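Local coordinates for protein cellulosomal family-48 processive glycoside hydrolase (Bacteroides cellulosolvens, PDB 2Y3N) that probably degrades cellulose as a processive cellobiosidase, the part here being its calcium-binding dockerin domain, which docks onto a cohesin, at residues K6-L9 with V14-M17. Numbering follows the deposited sequence.
Sequences KGDL and VINM. With CA (calcium ion), chain G.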
ATOM      1  N   LYS D   6      -4.448  11.667 -17.415  1.00 44.15           N
ATOM      2  CA  LYS D   6      -4.972  12.552 -16.386  1.00 47.12           C
ATOM      3  C   LYS D   6      -4.459  11.996 -15.060  1.00 50.65           C
ATOM      4  O   LYS D   6      -4.740  10.848 -14.705  1.00 51.37           O
ATOM      5  CB  LYS D   6      -6.512  12.562 -16.433  1.00 48.19           C
ATOM      6  CG  LYS D   6      -7.227  13.667 -15.636  1.00 50.99           C
ATOM      7  CD  LYS D   6      -8.473  14.145 -16.400  1.00 52.86           C
ATOM      8  CE  LYS D   6      -9.194  15.338 -15.722  1.00 57.00           C
ATOM      9  NZ  LYS D   6      -9.896  14.961 -14.463  1.00 61.35           N
ATOM     10  N   GLY D   7      -3.646  12.785 -14.371  1.00 41.20           N
ATOM     11  CA  GLY D   7      -3.138  12.371 -13.068  1.00 39.10           C
ATOM     12  C   GLY D   7      -1.714  11.863 -13.136  1.00 37.11           C
ATOM     13  O   GLY D   7      -1.080  11.637 -12.111  1.00 34.36           O
ATOM     14  N   ASP D   8      -1.205  11.691 -14.356  1.00 37.08           N
ATOM     15  CA  ASP D   8       0.203  11.295 -14.531  1.00 36.39           C
ATOM     16  C   ASP D   8       1.151  12.509 -14.337  1.00 37.75           C
ATOM     17  O   ASP D   8       1.659  13.073 -15.319  1.00 39.21           O
ATOM     18  CB  ASP D   8       0.405  10.688 -15.933  1.00 36.17           C
ATOM     19  CG  ASP D   8       1.763   9.995 -16.088  1.00 36.09           C
ATOM     20  OD1 ASP D   8       2.425   9.804 -15.045  1.00 28.40           O
ATOM     21  OD2 ASP D   8       2.169   9.650 -17.225  1.00 33.20           O
ATOM     22  N   LEU D   9       1.419  12.909 -13.100  1.00 37.40           N
ATOM     23  CA  LEU D   9       2.187  14.136 -12.864  1.00 39.02           C
ATOM     24  C   LEU D   9       3.682  14.078 -13.232  1.00 40.23           C
ATOM     25  O   LEU D   9       4.300  15.105 -13.513  1.00 42.71           O
ATOM     26  CB  LEU D   9       2.020  14.613 -11.428  1.00 39.91           C
ATOM     27  CG  LEU D   9       0.590  15.026 -11.073  1.00 40.09           C
ATOM     28  CD1 LEU D   9       0.595  15.564  -9.655  1.00 42.12           C
ATOM     29  CD2 LEU D   9       0.016  16.058 -12.073  1.00 44.24           C
ATOM     30  N   VAL D  14       2.145   5.762 -15.878  1.00 30.92           N
ATOM     31  CA  VAL D  14       1.349   5.048 -14.852  1.00 28.18           C
ATOM     32  C   VAL D  14       0.926   6.049 -13.767  1.00 26.30           C
ATOM     33  O   VAL D  14       1.539   7.100 -13.594  1.00 26.83           O
ATOM     34  CB  VAL D  14       2.094   3.830 -14.195  1.00 27.61           C
ATOM     35  CG1 VAL D  14       2.579   2.793 -15.244  1.00 26.28           C
ATOM     36  CG2 VAL D  14       3.237   4.315 -13.289  1.00 26.00           C
ATOM     37  N   ILE D  15      -0.173   5.756 -13.114  1.00 23.16           N
ATOM     38  CA  ILE D  15      -0.656   6.613 -12.063  1.00 24.40           C
ATOM     39  C   ILE D  15      -0.432   5.833 -10.789  1.00 22.53           C
ATOM     40  O   ILE D  15      -1.126   4.867 -10.543  1.00 22.95           O
ATOM     41  CB  ILE D  15      -2.168   6.880 -12.179  1.00 25.79           C
ATOM     42  CG1 ILE D  15      -2.562   7.415 -13.578  1.00 28.86           C
ATOM     43  CG2 ILE D  15      -2.699   7.814 -11.010  1.00 27.88           C
ATOM     44  CD1 ILE D  15      -1.738   8.490 -14.020  1.00 32.53           C
ATOM     45  N   ASN D  16       0.490   6.306  -9.959  1.00 21.92           N
ATOM     46  CA  ASN D  16       0.725   5.718  -8.656  1.00 21.13           C
ATOM     47  C   ASN D  16       1.049   6.780  -7.560  1.00 21.18           C
ATOM     48  O   ASN D  16       0.720   7.988  -7.679  1.00 20.86           O
ATOM     49  CB  ASN D  16       1.826   4.639  -8.751  1.00 19.96           C
ATOM     50  CG  ASN D  16       3.169   5.189  -9.328  1.00 22.25           C
ATOM     51  OD1 ASN D  16       3.504   6.359  -9.137  1.00 26.00           O
ATOM     52  ND2 ASN D  16       3.934   4.324 -10.012  1.00 21.37           N
ATOM     53  N   MET D  17       1.669   6.324  -6.490  1.00 19.92           N
ATOM     54  CA  MET D  17       1.847   7.166  -5.278  1.00 23.37           C
ATOM     55  C   MET D  17       2.899   8.252  -5.516  1.00 23.33           C
ATOM     56  O   MET D  17       2.876   9.330  -4.868  1.00 25.08           O
ATOM     57  CB  MET D  17       2.207   6.274  -4.062  1.00 22.40           C
ATOM     58  CG  MET D  17       2.303   7.040  -2.738  1.00 22.85           C
ATOM     59  SD  MET D  17       0.783   7.862  -2.264  1.00 22.96           S
ATOM     60  CE  MET D  17      -0.118   6.479  -1.553  1.00 16.52           C
TER
HETATM   61 CA    CA G1065       3.185   8.758 -13.001  1.00 27.28          CA
HETATM   62  O   HOH W   1       4.578   7.665 -11.299  1.00 28.37           O
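Asp8 and Val14 meet through a calcium ion: Asp8 OD1 and the carbonyl oxygen Val14 O each lie 2.4 Å from the metal. The two oxygens are 3.2 Å apart, and since both are acceptors, their closeness is explained by the shared cation. With its CG anti to the backbone N (chi1 -168°), Asp8 sends OD1 to the metal, while OD2 accepts a hydrogen bond from Gly13 N inside the loop, which fixes the turn of the carboxylate. Asn10, Asp12 and Asp19 supply the other protein ligands, and a water completes the shell; Asn16 OD1 accepts a hydrogen bond from that water at 2.7 Å, a second-shell role.

The tight part of the contact is Ile15 against the backbone of 7-8. Ile15 CG1 stands beside its own backbone N (chi1 -53°), and the chain then bends (chi2 -49°) to bring Ile15 CD1 3.3 Å from Asp8 N and 3.5 Å from Gly7 C. Asp8 CB lies 3.6 Å from Ile15 CD1. This methyl thus packs against the Gly7-Asp8 peptide, on the outer side of the inverse gamma turn centred on Asp8, which a weak Leu9 N to Gly7 O bond closes. Buried Ile15 contrasts with exposed Lys6, whose CB points away from 14-17 and whose NZ is hydrogen-bonded to Tyr59 OH instead.

This is an EF-hand-like calcium loop of the dockerin domain, without the entering helix of a classical EF-hand: 6-9 opens the loop and 14-17 leads into helix 17-26, with Asn16 at the N-cap. The neighbouring cohesin chain packs on Val14, Asn16 and Met17. Backbone hydrogen bonds join Ile15 to Gly61 and Lys62, tying the loop to the segment that follows helix 50-59.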